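Local coordinates for protein lysine-sensitive aspartokinase 3 (Escherichia coli, PDB 2J0W) that catalyses the ATP-dependent phosphorylation of L-aspartate, the first step of lysine biosynthesis, and is inhibited by lysine through its ACT domains, at residues Glu93-Leu98 against Val115-Leu120; Ile226-Pro231 against Ala236-Asp241; Arg300-Arg305 against Gln441-Asn446. All coordinates share one frame; numbering follows the deposited sequence.

Interaction 1. Residues Glu93-Leu98 against Val115-Leu120; sequences ENITVL and VSHGEL. With ASP (aspartic acid), chain B.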
loop_
_atom_site.group_PDB
_atom_site.type_symbol
_atom_site.label_atom_id
_atom_site.label_comp_id
_atom_site.label_asym_id
_atom_site.label_seq_id
_atom_site.Cartn_x
_atom_site.Cartn_y
_atom_site.Cartn_z
ATOM N N GLU A 93 5.597 -27.636 -41.913
ATOM C CA GLU A 93 4.482 -28.555 -42.050
ATOM C C GLU A 93 3.825 -28.791 -40.694
ATOM O O GLU A 93 2.596 -28.783 -40.582
ATOM C CB GLU A 93 4.951 -29.889 -42.646
ATOM C CG GLU A 93 3.831 -30.918 -42.839
ATOM C CD GLU A 93 2.719 -30.429 -43.765
ATOM O OE1 GLU A 93 3.038 -30.006 -44.897
ATOM O OE2 GLU A 93 1.529 -30.472 -43.367
ATOM N N ASN A 94 4.631 -28.983 -39.655
ATOM C CA ASN A 94 4.055 -29.239 -38.341
ATOM C C ASN A 94 3.305 -28.015 -37.855
ATOM O O ASN A 94 2.216 -28.123 -37.283
ATOM C CB ASN A 94 5.131 -29.622 -37.332
ATOM C CG ASN A 94 4.548 -30.265 -36.087
ATOM O OD1 ASN A 94 4.657 -29.728 -34.981
ATOM N ND2 ASN A 94 3.909 -31.424 -36.264
ATOM N N ILE A 95 3.891 -26.848 -38.093
ATOM C CA ILE A 95 3.266 -25.596 -37.690
ATOM C C ILE A 95 1.888 -25.575 -38.341
ATOM O O ILE A 95 0.875 -25.251 -37.700
ATOM C CB ILE A 95 4.105 -24.374 -38.170
ATOM C CG1 ILE A 95 5.395 -24.282 -37.349
ATOM C CG2 ILE A 95 3.298 -23.092 -38.058
ATOM C CD1 ILE A 95 6.312 -23.132 -37.735
ATOM N N THR A 96 1.860 -25.960 -39.614
ATOM C CA THR A 96 0.622 -25.988 -40.360
ATOM C C THR A 96 -0.407 -26.900 -39.706
ATOM O O THR A 96 -1.531 -26.475 -39.447
ATOM C CB THR A 96 0.880 -26.433 -41.807
ATOM O OG1 THR A 96 1.810 -25.523 -42.412
ATOM C CG2 THR A 96 -0.421 -26.452 -42.616
ATOM N N VAL A 97 -0.039 -28.145 -39.408
ATOM C CA VAL A 97 -1.020 -29.044 -38.794
ATOM C C VAL A 97 -1.477 -28.527 -37.439
ATOM O O VAL A 97 -2.659 -28.631 -37.105
ATOM C CB VAL A 97 -0.496 -30.494 -38.615
ATOM C CG1 VAL A 97 -1.692 -31.446 -38.427
ATOM C CG2 VAL A 97 0.329 -30.914 -39.817
ATOM N N LEU A 98 -0.553 -27.973 -36.656
ATOM C CA LEU A 98 -0.922 -27.431 -35.347
ATOM C C LEU A 98 -1.894 -26.263 -35.532
ATOM O O LEU A 98 -2.880 -26.135 -34.793
ATOM C CB LEU A 98 0.325 -26.962 -34.573
ATOM C CG LEU A 98 1.264 -28.090 -34.123
ATOM C CD1 LEU A 98 2.483 -27.515 -33.438
ATOM C CD2 LEU A 98 0.527 -29.027 -33.176
ATOM N N VAL A 115 4.146 -21.990 -30.629
ATOM C CA VAL A 115 5.015 -20.825 -30.648
ATOM C C VAL A 115 6.476 -21.179 -30.474
ATOM O O VAL A 115 7.344 -20.456 -30.930
ATOM C CB VAL A 115 4.624 -19.787 -29.582
ATOM C CG1 VAL A 115 5.751 -18.786 -29.419
ATOM C CG2 VAL A 115 3.342 -19.050 -30.001
ATOM N N SER A 116 6.759 -22.295 -29.832
ATOM C CA SER A 116 8.137 -22.682 -29.622
ATOM C C SER A 116 8.880 -22.799 -30.959
ATOM O O SER A 116 10.074 -22.489 -31.047
ATOM C CB SER A 116 8.181 -24.007 -28.883
ATOM O OG SER A 116 7.594 -25.003 -29.687
ATOM N N HIS A 117 8.170 -23.226 -32.000
ATOM C CA HIS A 117 8.763 -23.386 -33.334
ATOM C C HIS A 117 9.595 -22.216 -33.901
ATOM O O HIS A 117 10.504 -22.446 -34.704
ATOM C CB HIS A 117 7.672 -23.776 -34.334
ATOM C CG HIS A 117 7.196 -25.187 -34.172
ATOM N ND1 HIS A 117 6.504 -25.615 -33.059
ATOM C CD2 HIS A 117 7.376 -26.283 -34.945
ATOM C CE1 HIS A 117 6.283 -26.915 -33.152
ATOM N NE2 HIS A 117 6.803 -27.344 -34.287
ATOM N N GLY A 118 9.298 -20.982 -33.489
ATOM C CA GLY A 118 10.036 -19.820 -33.976
ATOM C C GLY A 118 11.520 -19.862 -33.645
ATOM O O GLY A 118 12.377 -19.792 -34.538
ATOM N N GLU A 119 11.841 -19.982 -32.361
ATOM C CA GLU A 119 13.241 -20.054 -31.958
ATOM C C GLU A 119 13.888 -21.349 -32.469
ATOM O O GLU A 119 15.106 -21.442 -32.570
ATOM C CB GLU A 119 13.392 -19.958 -30.437
ATOM C CG GLU A 119 12.125 -19.611 -29.652
ATOM C CD GLU A 119 11.553 -18.244 -29.957
ATOM O OE1 GLU A 119 10.417 -18.186 -30.459
ATOM O OE2 GLU A 119 12.226 -17.231 -29.691
ATOM N N LEU A 120 13.092 -22.358 -32.796
ATOM C CA LEU A 120 13.695 -23.570 -33.335
ATOM C C LEU A 120 14.226 -23.273 -34.739
ATOM O O LEU A 120 15.379 -23.570 -35.051
ATOM C CB LEU A 120 12.687 -24.726 -33.375
ATOM C CG LEU A 120 12.473 -25.410 -32.013
ATOM C CD1 LEU A 120 11.395 -26.468 -32.102
ATOM C CD2 LEU A 120 13.777 -26.037 -31.550
HETATM N N ASP B . 10.428 -14.891 -29.119
HETATM C CA ASP B . 9.706 -14.472 -27.920
HETATM C C ASP B . 8.911 -13.204 -28.301
HETATM O O ASP B . 8.863 -12.875 -29.512
HETATM C CB ASP B . 10.718 -14.247 -26.754
HETATM C CG ASP B . 11.701 -13.064 -26.894
HETATM O OD1 ASP B . 11.627 -12.338 -27.934
HETATM O OD2 ASP B . 12.558 -12.852 -25.961
HETATM O OXT ASP B . 8.366 -12.523 -27.366
#
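His117 on helix 108-131 meets Asn94, Ile95 and Leu98 on helix 82-102. The two helices form an antiparallel pair in the amino acid kinase domain. Their local axes make an angle of 168° and come no nearer than 10.5 Å, a spacing bridged here by the imidazole of His117. That residue buries the most surface of the contact, with Ile95 second. His117 CG is anti to its carbonyl carbon (chi1 -73°), which carries the ring across to the facing helix. The Ile95 side chain runs alongside that of His117, the two pointing opposite ways. Ile95 CG1 lies 3.7 Å from His117 CD2, and Ile95 CD1 packs 3.7 Å from His117 CB. Asn94 supplies the polar part. His117 NE2 donates a weak hydrogen bond to Asn94 OD1 at 3.3 Å, strongly bent at 126°. The two side chains cross at about a right angle, but the planes of amide and ring lie not far from parallel. Leu98 CD1 adds an apolar touch, 3.9 Å from His117 CE1. Beyond the pair, Leu48 and Leu64 from two further helices pack on Ile95. Helix 108-131 is kinked at Gly118 and Glu119, next to His117. This same short segment serves the active site: Glu119 OE2 accepts a hydrogen bond from the amino N of the bound aspartate at 3.0 Å.

Interaction 2. Residues Ile226-Pro231 against Ala236-Asp241; sequences IYTTDP and AAKRID. With ADP (adenosine-5'-diphosphate), chain D.
Tyr227 and Arg239 face each other in a beta hairpin that holds the adenine of ADP in the amino acid kinase domain. They form an antiparallel non-hydrogen-bonded pair. Backbone bonds lie to either side of them along the hairpin. Ile240 N donates to Ile226 O at 2.9 Å, and Thr228 N donates to Lys238 O at 2.8 Å, nearly straight onto the carbonyl (C=O...N 167°). Thr228 OG1 adds a side-chain bond, accepting from Lys238 N at 3.3 Å. The same oxygen is probably also hydrogen-bonded to His444 NE2 of helix 436-448. With chi1 at 58°, OG1 sits between the backbone N and the carbonyl carbon, where it meets Lys238 N, and CG2 is left to pack 3.8 Å from Ile240 CG1.

Aromatic and apolar contacts centre on the Tyr227 ring. Arg239 CB makes a CH-pi contact over one face, 4.0 Å from the ring centroid. Pro231 CG covers the opposite face, offset toward the rim. Ala237 O sits at the ring edge. With an alanine in place of Tyr227 the ring is gone, and a gap would probably open between Pro231 and Arg239.

The adenine edge is recognised by the backbone of Tyr227. Tyr227 N donates to ADP N1 at 2.8 Å, and ADP N6 donates to Tyr227 O at 3.2 Å.

The hairpin closes one edge of the large mixed sheet within this chain, beside strand 287-290, where Val289 touches Ile226. Its turn side meets the regulatory part: Thr228 packs on Ala301 of strand 299-313, and Thr229 on Val440 and His444 of helix 436-448.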
loop_
_atom_site.group_PDB
_atom_site.type_symbol
_atom_site.label_atom_id
_atom_site.label_comp_id
_atom_site.label_asym_id
_atom_site.label_seq_id
_atom_site.Cartn_x
_atom_site.Cartn_y
_atom_site.Cartn_z
ATOM N N ILE A 226 21.016 0.844 -22.323
ATOM C CA ILE A 226 19.808 1.167 -21.562
ATOM C C ILE A 226 19.739 2.702 -21.436
ATOM O O ILE A 226 20.688 3.335 -20.967
ATOM C CB ILE A 226 19.871 0.527 -20.140
ATOM C CG1 ILE A 226 20.059 -0.989 -20.252
ATOM C CG2 ILE A 226 18.599 0.826 -19.354
ATOM C CD1 ILE A 226 20.291 -1.672 -18.906
ATOM N N TYR A 227 18.630 3.300 -21.854
ATOM C CA TYR A 227 18.494 4.752 -21.789
ATOM C C TYR A 227 17.734 5.234 -20.569
ATOM O O TYR A 227 17.237 4.433 -19.793
ATOM C CB TYR A 227 17.800 5.271 -23.046
ATOM C CG TYR A 227 18.679 5.227 -24.265
ATOM C CD1 TYR A 227 19.391 4.078 -24.582
ATOM C CD2 TYR A 227 18.818 6.339 -25.091
ATOM C CE1 TYR A 227 20.223 4.031 -25.683
ATOM C CE2 TYR A 227 19.651 6.301 -26.203
ATOM C CZ TYR A 227 20.352 5.141 -26.490
ATOM O OH TYR A 227 21.190 5.081 -27.576
ATOM N N THR A 228 17.641 6.549 -20.409
ATOM C CA THR A 228 16.928 7.136 -19.282
ATOM C C THR A 228 15.417 7.005 -19.455
ATOM O O THR A 228 14.637 7.511 -18.652
ATOM C CB THR A 228 17.276 8.624 -19.113
ATOM O OG1 THR A 228 16.949 9.330 -20.318
ATOM C CG2 THR A 228 18.760 8.785 -18.792
ATOM N N THR A 229 15.014 6.336 -20.523
ATOM C CA THR A 229 13.609 6.097 -20.796
ATOM C C THR A 229 13.496 5.607 -22.230
ATOM O O THR A 229 14.407 5.801 -23.029
ATOM C CB THR A 229 12.764 7.364 -20.603
ATOM O OG1 THR A 229 11.393 6.999 -20.422
ATOM C CG2 THR A 229 12.878 8.256 -21.798
ATOM N N ASP A 230 12.382 4.960 -22.550
ATOM C CA ASP A 230 12.165 4.429 -23.881
ATOM C C ASP A 230 12.449 5.499 -24.940
ATOM O O ASP A 230 11.766 6.530 -25.007
ATOM C CB ASP A 230 10.720 3.928 -24.015
ATOM C CG ASP A 230 10.515 3.047 -25.235
ATOM O OD1 ASP A 230 10.990 3.413 -26.330
ATOM O OD2 ASP A 230 9.868 1.986 -25.104
ATOM N N PRO A 231 13.469 5.264 -25.785
ATOM C CA PRO A 231 13.840 6.204 -26.845
ATOM C C PRO A 231 12.683 6.435 -27.784
ATOM O O PRO A 231 12.621 7.450 -28.466
ATOM C CB PRO A 231 15.003 5.496 -27.536
ATOM C CG PRO A 231 15.654 4.799 -26.407
ATOM C CD PRO A 231 14.454 4.173 -25.721
ATOM N N ALA A 236 14.898 12.720 -26.979
ATOM C CA ALA A 236 16.024 13.278 -26.253
ATOM C C ALA A 236 16.508 12.371 -25.132
ATOM O O ALA A 236 17.229 12.820 -24.240
ATOM C CB ALA A 236 15.644 14.623 -25.688
ATOM N N ALA A 237 16.119 11.102 -25.172
ATOM C CA ALA A 237 16.533 10.159 -24.142
ATOM C C ALA A 237 18.031 9.983 -24.183
ATOM O O ALA A 237 18.608 9.779 -25.246
ATOM C CB ALA A 237 15.866 8.834 -24.358
ATOM N N LYS A 238 18.653 10.057 -23.015
ATOM C CA LYS A 238 20.105 9.911 -22.903
ATOM C C LYS A 238 20.474 8.457 -22.592
ATOM O O LYS A 238 19.756 7.782 -21.851
ATOM C CB LYS A 238 20.670 10.802 -21.764
ATOM C CG LYS A 238 20.017 12.184 -21.551
ATOM C CD LYS A 238 20.184 13.125 -22.745
ATOM C CE LYS A 238 19.534 14.492 -22.491
ATOM N NZ LYS A 238 19.534 15.342 -23.724
ATOM N N ARG A 239 21.584 7.973 -23.149
ATOM C CA ARG A 239 22.032 6.611 -22.856
ATOM C C ARG A 239 22.649 6.592 -21.463
ATOM O O ARG A 239 23.132 7.611 -20.986
ATOM C CB ARG A 239 23.102 6.123 -23.843
ATOM C CG ARG A 239 23.543 4.695 -23.525
ATOM C CD ARG A 239 25.036 4.546 -23.339
ATOM N NE ARG A 239 25.656 4.131 -24.588
ATOM C CZ ARG A 239 25.923 4.951 -25.599
ATOM N NH1 ARG A 239 25.642 6.247 -25.507
ATOM N NH2 ARG A 239 26.429 4.468 -26.723
ATOM N N ILE A 240 22.642 5.432 -20.824
ATOM C CA ILE A 240 23.205 5.286 -19.489
ATOM C C ILE A 240 24.346 4.295 -19.559
ATOM O O ILE A 240 24.120 3.093 -19.580
ATOM C CB ILE A 240 22.159 4.739 -18.523
ATOM C CG1 ILE A 240 21.000 5.726 -18.430
ATOM C CG2 ILE A 240 22.809 4.429 -17.179
ATOM C CD1 ILE A 240 19.879 5.239 -17.560
ATOM N N ASP A 241 25.572 4.801 -19.579
ATOM C CA ASP A 241 26.746 3.937 -19.708
ATOM C C ASP A 241 26.905 2.831 -18.667
ATOM O O ASP A 241 27.409 1.750 -18.981
ATOM C CB ASP A 241 28.018 4.788 -19.761
ATOM C CG ASP A 241 28.009 5.774 -20.923
ATOM O OD1 ASP A 241 27.788 5.332 -22.077
ATOM O OD2 ASP A 241 28.226 6.981 -20.680
HETATM P PB ADP D . 14.812 -7.621 -28.284
HETATM O O1B ADP D . 16.224 -7.297 -28.593
HETATM O O2B ADP D . 14.203 -8.552 -29.304
HETATM O O3B ADP D . 14.658 -8.209 -26.842
HETATM P PA ADP D . 12.776 -5.650 -27.627
HETATM O O1A ADP D . 11.869 -4.949 -28.568
HETATM O O2A ADP D . 12.163 -6.740 -26.807
HETATM O O3A ADP D . 14.015 -6.244 -28.398
HETATM O "O5'" ADP D . 13.328 -4.426 -26.733
HETATM C "C5'" ADP D . 14.215 -3.331 -27.124
HETATM C "C4'" ADP D . 13.409 -2.050 -27.002
HETATM O "O4'" ADP D . 12.854 -1.724 -25.694
HETATM C "C3'" ADP D . 14.053 -0.750 -27.408
HETATM O "O3'" ADP D . 14.168 -0.866 -28.844
HETATM C "C2'" ADP D . 13.030 0.244 -26.899
HETATM O "O2'" ADP D . 11.956 0.397 -27.811
HETATM C "C1'" ADP D . 12.547 -0.343 -25.622
HETATM N N9 ADP D . 13.003 0.373 -24.336
HETATM C C8 ADP D . 12.111 0.708 -23.380
HETATM N N7 ADP D . 12.617 1.319 -22.328
HETATM C C5 ADP D . 13.926 1.377 -22.609
HETATM C C6 ADP D . 15.015 1.941 -21.846
HETATM N N6 ADP D . 14.885 2.491 -20.689
HETATM N N1 ADP D . 16.277 1.832 -22.460
HETATM C C2 ADP D . 16.467 1.237 -23.719
HETATM N N3 ADP D . 15.436 0.710 -24.439
HETATM C C4 ADP D . 14.212 0.801 -23.862
#

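Interaction 3. Residues Arg300-Arg305 against Gln441-Asn446; sequences RALALR and QKLHSN
Leu302 packs against Leu443 and His444 where the last helix of the ACT region, 436-448, covers strand 299-313. This is helix-on-sheet packing, as in the alpha/beta sandwich of ACT domains. Both segments belong to the region required for homodimerization, yet the contact is made within one chain. At the start of segment 300-305 a classic beta bulge sets Arg300 and Ala301 both against Ile392 of strand 386-393.

Leu302 carries the strand side alone. Its CG is anti to the carbonyl carbon (chi1 -58°), and the branched end is directed at the helix. CD1 does most of the touching. It comes 3.4 Å from Leu443 CB and 3.3 Å from His444 N, and so presses on the helix backbone between these two residues. It also lies 3.9 Å from His444 CB. All three residues are buried, and what passes between the segments is apolar packing.

Leu391 and Phe448 also pack on Leu302, and Val389 packs on Leu443, extending this apolar layer. The His444 ring turns to other partners: ND1 is hydrogen-bonded to Glu449 OE2 and NE2 probably to Thr228 OG1 of the kinase domain. The second branch of Leu302 completes the contact: the two leucines cross at a slant, and Leu302 CD2 meets Leu443 CD1 at 4.0 Å.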
loop_
_atom_site.group_PDB
_atom_site.type_symbol
_atom_site.label_atom_id
_atom_site.label_comp_id
_atom_site.label_asym_id
_atom_site.label_seq_id
_atom_site.Cartn_x
_atom_site.Cartn_y
_atom_site.Cartn_z
ATOM N N ARG A 300 17.789 8.189 -12.151
ATOM C CA ARG A 300 18.406 7.521 -13.296
ATOM C C ARG A 300 17.513 7.604 -14.509
ATOM O O ARG A 300 17.945 8.028 -15.575
ATOM C CB ARG A 300 18.665 6.042 -13.022
ATOM C CG ARG A 300 19.892 5.730 -12.204
ATOM C CD ARG A 300 21.174 5.632 -13.020
ATOM N NE ARG A 300 22.209 5.025 -12.187
ATOM C CZ ARG A 300 23.494 4.908 -12.509
ATOM N NH1 ARG A 300 23.941 5.361 -13.672
ATOM N NH2 ARG A 300 24.332 4.327 -11.657
ATOM N N ALA A 301 16.259 7.197 -14.343
ATOM C CA ALA A 301 15.344 7.195 -15.467
ATOM C C ALA A 301 13.879 7.097 -15.102
ATOM O O ALA A 301 13.506 7.059 -13.937
ATOM C CB ALA A 301 15.705 6.055 -16.391
ATOM N N LEU A 302 13.057 7.061 -16.140
ATOM C CA LEU A 302 11.619 6.940 -16.008
ATOM C C LEU A 302 11.229 5.696 -16.796
ATOM O O LEU A 302 11.818 5.400 -17.835
ATOM C CB LEU A 302 10.926 8.165 -16.600
ATOM C CG LEU A 302 11.321 9.510 -15.990
ATOM C CD1 LEU A 302 10.699 10.628 -16.801
ATOM C CD2 LEU A 302 10.868 9.575 -14.534
ATOM N N ALA A 303 10.246 4.962 -16.290
ATOM C CA ALA A 303 9.764 3.745 -16.936
ATOM C C ALA A 303 8.248 3.801 -17.028
ATOM O O ALA A 303 7.570 4.239 -16.094
ATOM C CB ALA A 303 10.197 2.526 -16.142
ATOM N N LEU A 304 7.724 3.352 -18.162
ATOM C CA LEU A 304 6.288 3.345 -18.406
ATOM C C LEU A 304 5.775 1.916 -18.547
ATOM O O LEU A 304 6.381 1.098 -19.235
ATOM C CB LEU A 304 5.996 4.126 -19.684
ATOM C CG LEU A 304 4.578 4.114 -20.250
ATOM C CD1 LEU A 304 3.647 4.973 -19.390
ATOM C CD2 LEU A 304 4.634 4.650 -21.678
ATOM N N ARG A 305 4.673 1.611 -17.869
ATOM C CA ARG A 305 4.055 0.284 -17.949
ATOM C C ARG A 305 2.591 0.534 -18.309
ATOM O O ARG A 305 1.809 1.032 -17.501
ATOM C CB ARG A 305 4.164 -0.453 -16.614
ATOM C CG ARG A 305 4.175 -1.962 -16.766
ATOM C CD ARG A 305 4.633 -2.666 -15.491
ATOM N NE ARG A 305 3.622 -2.645 -14.433
ATOM C CZ ARG A 305 3.846 -3.092 -13.203
ATOM N NH1 ARG A 305 5.038 -3.591 -12.887
ATOM N NH2 ARG A 305 2.889 -3.042 -12.289
ATOM N N GLN A 441 7.386 12.525 -21.116
ATOM C CA GLN A 441 8.153 13.559 -21.782
ATOM C C GLN A 441 8.318 14.751 -20.847
ATOM O O GLN A 441 9.440 15.179 -20.570
ATOM C CB GLN A 441 7.437 13.976 -23.070
ATOM C CG GLN A 441 7.481 12.918 -24.172
ATOM C CD GLN A 441 6.296 13.000 -25.122
ATOM O OE1 GLN A 441 6.250 12.299 -26.131
ATOM N NE2 GLN A 441 5.326 13.852 -24.798
ATOM N N LYS A 442 7.206 15.273 -20.339
ATOM C CA LYS A 442 7.294 16.408 -19.445
ATOM C C LYS A 442 8.284 16.187 -18.312
ATOM O O LYS A 442 9.103 17.061 -18.043
ATOM C CB LYS A 442 5.922 16.758 -18.883
ATOM C CG LYS A 442 5.029 17.482 -19.878
ATOM C CD LYS A 442 5.674 18.778 -20.372
ATOM C CE LYS A 442 4.793 19.473 -21.405
ATOM N NZ LYS A 442 3.393 19.664 -20.907
ATOM N N LEU A 443 8.222 15.030 -17.656
ATOM C CA LEU A 443 9.136 14.725 -16.550
ATOM C C LEU A 443 10.586 14.716 -16.990
ATOM O O LEU A 443 11.406 15.507 -16.528
ATOM C CB LEU A 443 8.823 13.357 -15.950
ATOM C CG LEU A 443 7.499 13.132 -15.232
ATOM C CD1 LEU A 443 7.479 11.699 -14.747
ATOM C CD2 LEU A 443 7.350 14.090 -14.063
ATOM N N HIS A 444 10.883 13.782 -17.882
ATOM C CA HIS A 444 12.220 13.587 -18.443
ATOM C C HIS A 444 12.880 14.919 -18.769
ATOM O O HIS A 444 14.059 15.145 -18.455
ATOM C CB HIS A 444 12.109 12.737 -19.720
ATOM C CG HIS A 444 13.412 12.192 -20.200
ATOM N ND1 HIS A 444 14.176 12.829 -21.149
ATOM C CD2 HIS A 444 14.108 11.096 -19.821
ATOM C CE1 HIS A 444 15.295 12.148 -21.334
ATOM N NE2 HIS A 444 15.277 11.094 -20.540
ATOM N N SER A 445 12.095 15.792 -19.394
ATOM C CA SER A 445 12.545 17.110 -19.804
ATOM C C SER A 445 13.194 17.901 -18.669
ATOM O O SER A 445 14.414 18.074 -18.670
ATOM C CB SER A 445 11.365 17.895 -20.401
ATOM O OG SER A 445 11.788 19.157 -20.869
ATOM N N ASN A 446 12.402 18.367 -17.705
ATOM C CA ASN A 446 12.960 19.131 -16.602
ATOM C C ASN A 446 13.558 18.132 -15.614
ATOM O O ASN A 446 13.462 18.320 -14.401
ATOM C CB ASN A 446 11.876 19.987 -15.906
ATOM C CG ASN A 446 11.059 19.195 -14.914
ATOM O OD1 ASN A 446 10.414 18.228 -15.296
ATOM N ND2 ASN A 446 11.095 19.584 -13.636
#

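Interactions 2 and 3 are neighbours, with centres about 10 Å apart. Interaction 1 lies across the chain's centre, its nearest atoms about 20 Å from interaction 2 and about 21 Å from interaction 3. No two of the contacts share a helix or strand. Interactions 1 and 2 lie in the kinase domain, hold residues of the aspartate and ADP sites respectively, and are partly buried. Interaction 3 is buried and made by apolar packing. Interaction 1 adds a weak polar bond to its helix packing, and interaction 2 combines hairpin backbone bonds with packing on both faces of a tyrosine ring. Thr228 O probably accepts a hydrogen bond from Leu302 N, 3.0 Å away, linking the hairpin to strand 299-313.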